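Long-range contacts in ferrous iron uptake transporter protein B (Streptococcus thermophilus, PDB 3TAH), which binds guanine nucleotides through its cytosolic G domain and probably uses GTP to drive uptake of ferrous iron across the cell membrane: residues A81-L85 and A158-T163; A181-L186 and A202-F206. The protein carries 1 engineered substitution. All coordinates share one frame. Numbering follows the deposited sequence.

Contact 1 of 2, residues A81-L85 and A158-T163; sequences ADSIL and AAHTTT
Residues 81-85, the start of G-domain strand 83-89 and the two loop residues before it, meet the C-terminal end of helix 151-159 and the coil that leaves it, residues 158-163, in a buried strand-to-loop contact of 283 Å². Ser83 to Leu85 are extended, whereas Asp82, just before the strand, has a helical backbone (phi/psi -81/-33). His160 is the first residue to leave helical angles, and Thr161 N still bonds to Ala158 O at 3.1 Å, closing a turn after which the chain runs out past the strand. The CA atoms pair Ser83 with Thr162 (4.8 Å) and Leu85 with Ala158 (6.1 Å). One backbone hydrogen bond accompanies this register: Thr163 N donates to Asp82 O at 2.9 Å, and Thr162 CA approaches the same Asp82 O to 3.2 Å as a CA-H...O contact. Ser83 points toward the coil, its OG 3.4 Å from Ala158 O, at best a weak hydrogen bond, and water 3 links Ser83 OG (2.9 Å) to Thr161 O (2.7 Å). Thr163, chi1 p, places OG1 2.7 Å from both waters 1 and 2, which donate to Ala81 O (3.1 Å) and Asp82 OD1 (2.7 Å) respectively. Further along, Leu85 CD1 packs on Ala158 CB at 4.2 Å. A helix end and its exit coil packed on an interior strand of the mixed, mainly parallel sheet fit the α/β fold of P-loop GTPases. Strand 83-89 lies between strands 4-10 and 110-115; Asp82 OD2 accepts from Glu5 N, Ala158 and Thr161 also touch Thr111, and Ile84 points away from the coil to meet Leu76 of helix 67-77.

Contact 2 of 2, residues A181-L186 and A202-F206; sequences AISQIL and AIKLF
Ile185 lies over Ala202, its CG2 3.7 Å from Ala202 CA and 3.8 Å from Ala202 CB, where helix 176-189 crosses helix 198-206 inside the helical domain that follows the G domain in FeoB. Both segments are regular α-helix, as Ile185 N to Ala181 O (3.0 Å), Leu186 N to Ile182 O (2.8 Å) and Phe206 N to Ala202 O (3.0 Å) attest. Their axes approach to 9.3 Å at a signed angle of 106°, so the helices cross steeply and share only a compact patch, 344 Å² in all. The nearest CA atoms are those of Ile185 and Ala202, 5.7 Å apart. The small Ala202 side chain fits among three larger ones: besides Ile185, Ile182 CG2 lies 4.1 Å and Leu186 CD2 3.9 Å from Ala202 CB. Ile182, Ile185 and Leu186 all adopt the mt rotamer. Ile182 starts sideways but extends CD1 to within 3.8 Å of CG1 of Ile203, whose own CA-to-CB bond points away. Ile185 CG2 also meets Leu205 CD1 at 4.2 Å. The interface is wholly apolar, as befits the core of a helical domain far from the nucleotide. Helices 220-237 and 241-259 extend this core: Ala181 touches Ile229 and Thr233, while Phe206 packs on Thr233 and Val245. With chi1 t, Phe206 turns its ring to the start of segment 181-186. Ile185 CD1 lies at the ring edge and is 3.7 Å from Phe206 CB, and Ala181 CB closes the patch 3.8 Å from Phe206 CE1.

How the contacts relate
The two contacts lie in series along the chain, contact 1 closing before contact 2 opens, and belong to different parts of the cytosolic region of FeoB. Contact 1 joins strand 83-89 of the central sheet to the end of helix 151-159 in the nucleotide-binding G domain; contact 2 pairs helices 176-189 and 198-206 of the helical domain. Their centres are 26 Å apart and their nearest atoms about 13 Å, without touching. Helices 151-159 and 176-189 are consecutive, so the coil leaving contact 1 belongs to the connection leading from the G domain to the helical domain. Contact 1 thus lies where the chain leaves the G domain, contact 2 within the helical core beyond it.

Contact 1 of 2, residues A81-L85 and A158-T163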
ATOM      1  N   ALA A  81       7.319   3.066  10.018  1.00 18.33           N
ATOM      2  CA  ALA A  81       7.846   2.024   9.145  1.00 18.33           C
ATOM      3  C   ALA A  81       8.894   2.567   8.170  1.00 18.69           C
ATOM      4  O   ALA A  81       8.695   3.612   7.548  1.00 18.77           O
ATOM      5  CB  ALA A  81       6.702   1.372   8.366  1.00 19.19           C
ATOM      6  N   ASP A  82      10.009   1.856   8.035  1.00 16.36           N
ATOM      7  CA  ASP A  82      11.034   2.176   7.067  1.00 16.76           C
ATOM      8  C   ASP A  82      10.672   1.653   5.685  1.00 14.75           C
ATOM      9  O   ASP A  82      11.031   2.272   4.705  1.00 13.80           O
ATOM     10  CB  ASP A  82      12.375   1.589   7.498  1.00 17.88           C
ATOM     11  CG  ASP A  82      12.855   2.170   8.820  1.00 20.06           C
ATOM     12  OD1 ASP A  82      13.180   3.364   8.846  1.00 22.94           O
ATOM     13  OD2 ASP A  82      12.894   1.438   9.819  1.00 19.64           O
ATOM     14  N   SER A  83       9.977   0.517   5.639  1.00 15.12           N
ATOM     15  CA  SER A  83       9.647  -0.205   4.409  1.00 15.01           C
ATOM     16  C   SER A  83       8.276  -0.846   4.543  1.00 14.33           C
ATOM     17  O   SER A  83       7.862  -1.184   5.649  1.00 14.77           O
ATOM     18  CB  SER A  83      10.694  -1.311   4.185  1.00 16.16           C
ATOM     19  OG  SER A  83      10.157  -2.443   3.508  1.00 19.04           O
ATOM     20  N   ILE A  84       7.564  -0.996   3.425  1.00 13.88           N
ATOM     21  CA  ILE A  84       6.358  -1.819   3.380  1.00 14.12           C
ATOM     22  C   ILE A  84       6.710  -3.070   2.577  1.00 13.93           C
ATOM     23  O   ILE A  84       7.183  -2.942   1.453  1.00 14.99           O
ATOM     24  CB  ILE A  84       5.176  -1.113   2.694  1.00 14.08           C
ATOM     25  CG1 ILE A  84       4.675   0.064   3.528  1.00 13.28           C
ATOM     26  CG2 ILE A  84       4.006  -2.084   2.488  1.00 13.53           C
ATOM     27  CD1 ILE A  84       3.596   0.883   2.811  1.00 14.06           C
ATOM     28  N   LEU A  85       6.479  -4.253   3.153  1.00 14.33           N
ATOM     29  CA  LEU A  85       6.613  -5.533   2.449  1.00 14.85           C
ATOM     30  C   LEU A  85       5.185  -6.015   2.195  1.00 13.47           C
ATOM     31  O   LEU A  85       4.462  -6.438   3.111  1.00 12.82           O
ATOM     32  CB  LEU A  85       7.436  -6.541   3.259  1.00 16.27           C
ATOM     33  CG  LEU A  85       7.669  -7.915   2.616  1.00 19.03           C
ATOM     34  CD1 LEU A  85       8.236  -7.853   1.209  1.00 22.35           C
ATOM     35  CD2 LEU A  85       8.606  -8.724   3.515  1.00 18.93           C
ATOM     36  N   ALA A 158      13.400  -5.680   0.731  1.00 17.18           N
ATOM     37  CA  ALA A 158      12.615  -4.759   1.548  1.00 17.05           C
ATOM     38  C   ALA A 158      13.526  -3.995   2.498  1.00 18.75           C
ATOM     39  O   ALA A 158      13.387  -2.772   2.637  1.00 18.18           O
ATOM     40  CB  ALA A 158      11.511  -5.495   2.323  1.00 18.37           C
ATOM     41  N   ALA A 159      14.464  -4.706   3.129  1.00 17.09           N
ATOM     42  CA  ALA A 159      15.412  -4.075   4.064  1.00 17.92           C
ATOM     43  C   ALA A 159      16.286  -2.983   3.438  1.00 18.96           C
ATOM     44  O   ALA A 159      16.706  -2.071   4.166  1.00 17.59           O
ATOM     45  CB  ALA A 159      16.287  -5.130   4.765  1.00 16.41           C
ATOM     46  N   HIS A 160      16.535  -3.064   2.122  1.00 20.38           N
ATOM     47  CA  HIS A 160      17.343  -2.080   1.378  1.00 23.03           C
ATOM     48  C   HIS A 160      16.527  -1.125   0.504  1.00 21.12           C
ATOM     49  O   HIS A 160      17.094  -0.404  -0.313  1.00 21.58           O
ATOM     50  CB  HIS A 160      18.396  -2.809   0.531  1.00 25.29           C
ATOM     51  CG  HIS A 160      19.460  -3.449   1.363  1.00 30.22           C
ATOM     52  ND1 HIS A 160      19.377  -4.753   1.800  1.00 33.00           N
ATOM     53  CD2 HIS A 160      20.618  -2.955   1.866  1.00 32.38           C
ATOM     54  CE1 HIS A 160      20.443  -5.042   2.526  1.00 34.71           C
ATOM     55  NE2 HIS A 160      21.210  -3.967   2.586  1.00 35.53           N
ATOM     56  N   THR A 161      15.210  -1.124   0.701  1.00 19.13           N
ATOM     57  CA  THR A 161      14.260  -0.286  -0.020  1.00 18.06           C
ATOM     58  C   THR A 161      13.431   0.467   1.030  1.00 17.52           C
ATOM     59  O   THR A 161      12.297   0.090   1.359  1.00 16.52           O
ATOM     60  CB  THR A 161      13.368  -1.133  -0.939  1.00 17.12           C
ATOM     61  OG1 THR A 161      14.184  -1.965  -1.771  1.00 16.13           O
ATOM     62  CG2 THR A 161      12.475  -0.234  -1.817  1.00 17.04           C
ATOM     63  N   THR A 162      14.021   1.534   1.558  1.00 16.91           N
ATOM     64  CA  THR A 162      13.460   2.251   2.696  1.00 16.98           C
ATOM     65  C   THR A 162      13.279   3.745   2.464  1.00 16.45           C
ATOM     66  O   THR A 162      13.730   4.291   1.455  1.00 17.25           O
ATOM     67  CB  THR A 162      14.357   2.073   3.943  1.00 16.80           C
ATOM     68  OG1 THR A 162      15.550   2.856   3.774  1.00 17.85           O
ATOM     69  CG2 THR A 162      14.700   0.597   4.179  1.00 18.66           C
ATOM     70  N   THR A 163      12.610   4.394   3.419  1.00 17.86           N
ATOM     71  CA  THR A 163      12.434   5.846   3.414  1.00 19.30           C
ATOM     72  C   THR A 163      13.806   6.569   3.413  1.00 21.37           C
ATOM     73  O   THR A 163      13.905   7.709   2.959  1.00 22.53           O
ATOM     74  CB  THR A 163      11.582   6.317   4.616  1.00 19.86           C
ATOM     75  OG1 THR A 163      12.202   5.893   5.836  1.00 21.85           O
ATOM     76  CG2 THR A 163      10.157   5.746   4.557  1.00 18.98           C
TER
HETATM   77  O   HOH W   1      10.628   6.001   7.986  1.00 26.70           O
HETATM   78  O   HOH W   2      14.391   4.539   6.706  1.00 21.31           O
HETATM   79  O   HOH W   3      10.293  -1.664   0.706  1.00 16.48           O

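Contact 2 of 2, residues A181-L186 and A202-F206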
ATOM      1  N   ALA A 181      -6.988  17.200 -10.728  1.00 13.85           N
ATOM      2  CA  ALA A 181      -7.659  17.339  -9.433  1.00 13.98           C
ATOM      3  C   ALA A 181      -6.702  17.129  -8.254  1.00 13.24           C
ATOM      4  O   ALA A 181      -6.720  17.884  -7.287  1.00 14.54           O
ATOM      5  CB  ALA A 181      -8.842  16.361  -9.328  1.00 11.77           C
ATOM      6  N   ILE A 182      -5.878  16.087  -8.325  1.00 13.73           N
ATOM      7  CA  ILE A 182      -4.909  15.801  -7.255  1.00 12.05           C
ATOM      8  C   ILE A 182      -3.904  16.964  -7.102  1.00 14.35           C
ATOM      9  O   ILE A 182      -3.623  17.413  -5.973  1.00 14.65           O
ATOM     10  CB  ILE A 182      -4.179  14.477  -7.507  1.00 11.58           C
ATOM     11  CG1 ILE A 182      -5.165  13.300  -7.427  1.00 12.39           C
ATOM     12  CG2 ILE A 182      -3.012  14.288  -6.509  1.00 12.22           C
ATOM     13  CD1 ILE A 182      -4.588  12.015  -8.004  1.00 10.60           C
ATOM     14  N   SER A 183      -3.365  17.430  -8.226  0.70 16.21           N
ATOM     15  CA  SER A 183      -2.463  18.593  -8.235  0.70 17.40           C
ATOM     16  C   SER A 183      -3.055  19.842  -7.571  0.70 17.01           C
ATOM     17  O   SER A 183      -2.363  20.529  -6.824  0.70 17.34           O
ATOM     18  CB  SER A 183      -2.032  18.937  -9.662  0.70 18.49           C
ATOM     19  OG  SER A 183      -1.051  18.017 -10.099  0.70 21.87           O
ATOM     20  N   GLN A 184      -4.315  20.144  -7.869  1.00 15.29           N
ATOM     21  CA  GLN A 184      -4.998  21.317  -7.281  1.00 15.37           C
ATOM     22  C   GLN A 184      -5.292  21.129  -5.796  1.00 14.39           C
ATOM     23  O   GLN A 184      -5.191  22.081  -5.015  1.00 14.38           O
ATOM     24  CB  GLN A 184      -6.245  21.673  -8.084  1.00 15.70           C
ATOM     25  CG  GLN A 184      -5.853  22.230  -9.445  1.00 18.43           C
ATOM     26  CD  GLN A 184      -7.009  22.298 -10.406  1.00 20.37           C
ATOM     27  OE1 GLN A 184      -8.136  22.492  -9.998  1.00 26.15           O
ATOM     28  NE2 GLN A 184      -6.724  22.145 -11.692  1.00 20.88           N
ATOM     29  N   ILE A 185      -5.624  19.903  -5.390  1.00 12.80           N
ATOM     30  CA  ILE A 185      -5.814  19.609  -3.968  1.00 13.64           C
ATOM     31  C   ILE A 185      -4.472  19.743  -3.227  1.00 15.35           C
ATOM     32  O   ILE A 185      -4.426  20.306  -2.125  1.00 15.16           O
ATOM     33  CB  ILE A 185      -6.486  18.236  -3.729  1.00 12.65           C
ATOM     34  CG1 ILE A 185      -7.939  18.289  -4.203  1.00 13.75           C
ATOM     35  CG2 ILE A 185      -6.437  17.864  -2.248  1.00  9.82           C
ATOM     36  CD1 ILE A 185      -8.598  16.919  -4.294  1.00 11.57           C
ATOM     37  N   LEU A 186      -3.391  19.257  -3.833  1.00 16.66           N
ATOM     38  CA  LEU A 186      -2.043  19.452  -3.276  1.00 17.38           C
ATOM     39  C   LEU A 186      -1.712  20.937  -3.096  1.00 18.70           C
ATOM     40  O   LEU A 186      -1.171  21.311  -2.057  1.00 17.15           O
ATOM     41  CB  LEU A 186      -0.975  18.763  -4.129  1.00 16.03           C
ATOM     42  CG  LEU A 186      -0.928  17.240  -4.041  1.00 15.77           C
ATOM     43  CD1 LEU A 186      -0.026  16.667  -5.154  1.00 18.14           C
ATOM     44  CD2 LEU A 186      -0.463  16.780  -2.637  1.00 15.97           C
ATOM     45  N   ALA A 202      -4.250  13.817  -0.470  1.00 12.88           N
ATOM     46  CA  ALA A 202      -4.960  14.499  -1.549  1.00 12.91           C
ATOM     47  C   ALA A 202      -6.033  13.582  -2.170  1.00 12.60           C
ATOM     48  O   ALA A 202      -7.156  14.012  -2.424  1.00 13.00           O
ATOM     49  CB  ALA A 202      -3.991  15.009  -2.609  1.00 11.33           C
ATOM     50  N   ILE A 203      -5.686  12.324  -2.406  1.00 13.63           N
ATOM     51  CA  ILE A 203      -6.622  11.364  -2.992  1.00 14.18           C
ATOM     52  C   ILE A 203      -7.761  11.073  -2.020  1.00 14.25           C
ATOM     53  O   ILE A 203      -8.921  11.005  -2.428  1.00 15.40           O
ATOM     54  CB  ILE A 203      -5.928  10.057  -3.422  1.00 13.99           C
ATOM     55  CG1 ILE A 203      -4.993  10.335  -4.592  1.00 16.94           C
ATOM     56  CG2 ILE A 203      -6.982   9.003  -3.860  1.00 15.97           C
ATOM     57  CD1 ILE A 203      -4.023   9.233  -4.884  1.00 15.46           C
ATOM     58  N   LYS A 204      -7.431  10.892  -0.741  1.00 14.34           N
ATOM     59  CA  LYS A 204      -8.459  10.692   0.286  1.00 14.58           C
ATOM     60  C   LYS A 204      -9.437  11.855   0.389  1.00 14.25           C
ATOM     61  O   LYS A 204     -10.635  11.652   0.550  1.00 12.97           O
ATOM     62  CB  LYS A 204      -7.813  10.438   1.646  1.00 16.74           C
ATOM     63  CG  LYS A 204      -7.192   9.062   1.751  1.00 17.67           C
ATOM     64  CD  LYS A 204      -8.219   8.033   2.130  1.00 21.31           C
ATOM     65  CE  LYS A 204      -7.751   6.612   1.877  1.00 21.45           C
ATOM     66  NZ  LYS A 204      -7.694   6.321   0.419  1.00 22.67           N
ATOM     67  N   LEU A 205      -8.925  13.077   0.301  1.00 14.07           N
ATOM     68  CA  LEU A 205      -9.785  14.249   0.325  1.00 14.56           C
ATOM     69  C   LEU A 205     -10.694  14.297  -0.892  1.00 13.84           C
ATOM     70  O   LEU A 205     -11.880  14.642  -0.774  1.00 13.72           O
ATOM     71  CB  LEU A 205      -8.958  15.531   0.402  1.00 14.45           C
ATOM     72  CG  LEU A 205      -8.371  15.753   1.801  1.00 13.72           C
ATOM     73  CD1 LEU A 205      -7.256  16.781   1.741  1.00 12.43           C
ATOM     74  CD2 LEU A 205      -9.469  16.152   2.782  1.00 13.91           C
ATOM     75  N   PHE A 206     -10.134  13.941  -2.047  1.00 12.05           N
ATOM     76  CA  PHE A 206     -10.899  13.938  -3.282  1.00 11.77           C
ATOM     77  C   PHE A 206     -12.096  12.990  -3.168  1.00 13.43           C
ATOM     78  O   PHE A 206     -13.219  13.342  -3.555  1.00 16.13           O
ATOM     79  CB  PHE A 206     -10.039  13.549  -4.485  1.00 12.28           C
ATOM     80  CG  PHE A 206     -10.812  13.502  -5.778  1.00 11.94           C
ATOM     81  CD1 PHE A 206     -11.047  14.666  -6.505  1.00 12.59           C
ATOM     82  CD2 PHE A 206     -11.319  12.303  -6.264  1.00 12.87           C
ATOM     83  CE1 PHE A 206     -11.772  14.625  -7.706  1.00 14.86           C
ATOM     84  CE2 PHE A 206     -12.050  12.251  -7.463  1.00 15.30           C
ATOM     85  CZ  PHE A 206     -12.277  13.407  -8.187  1.00 15.48           C
TER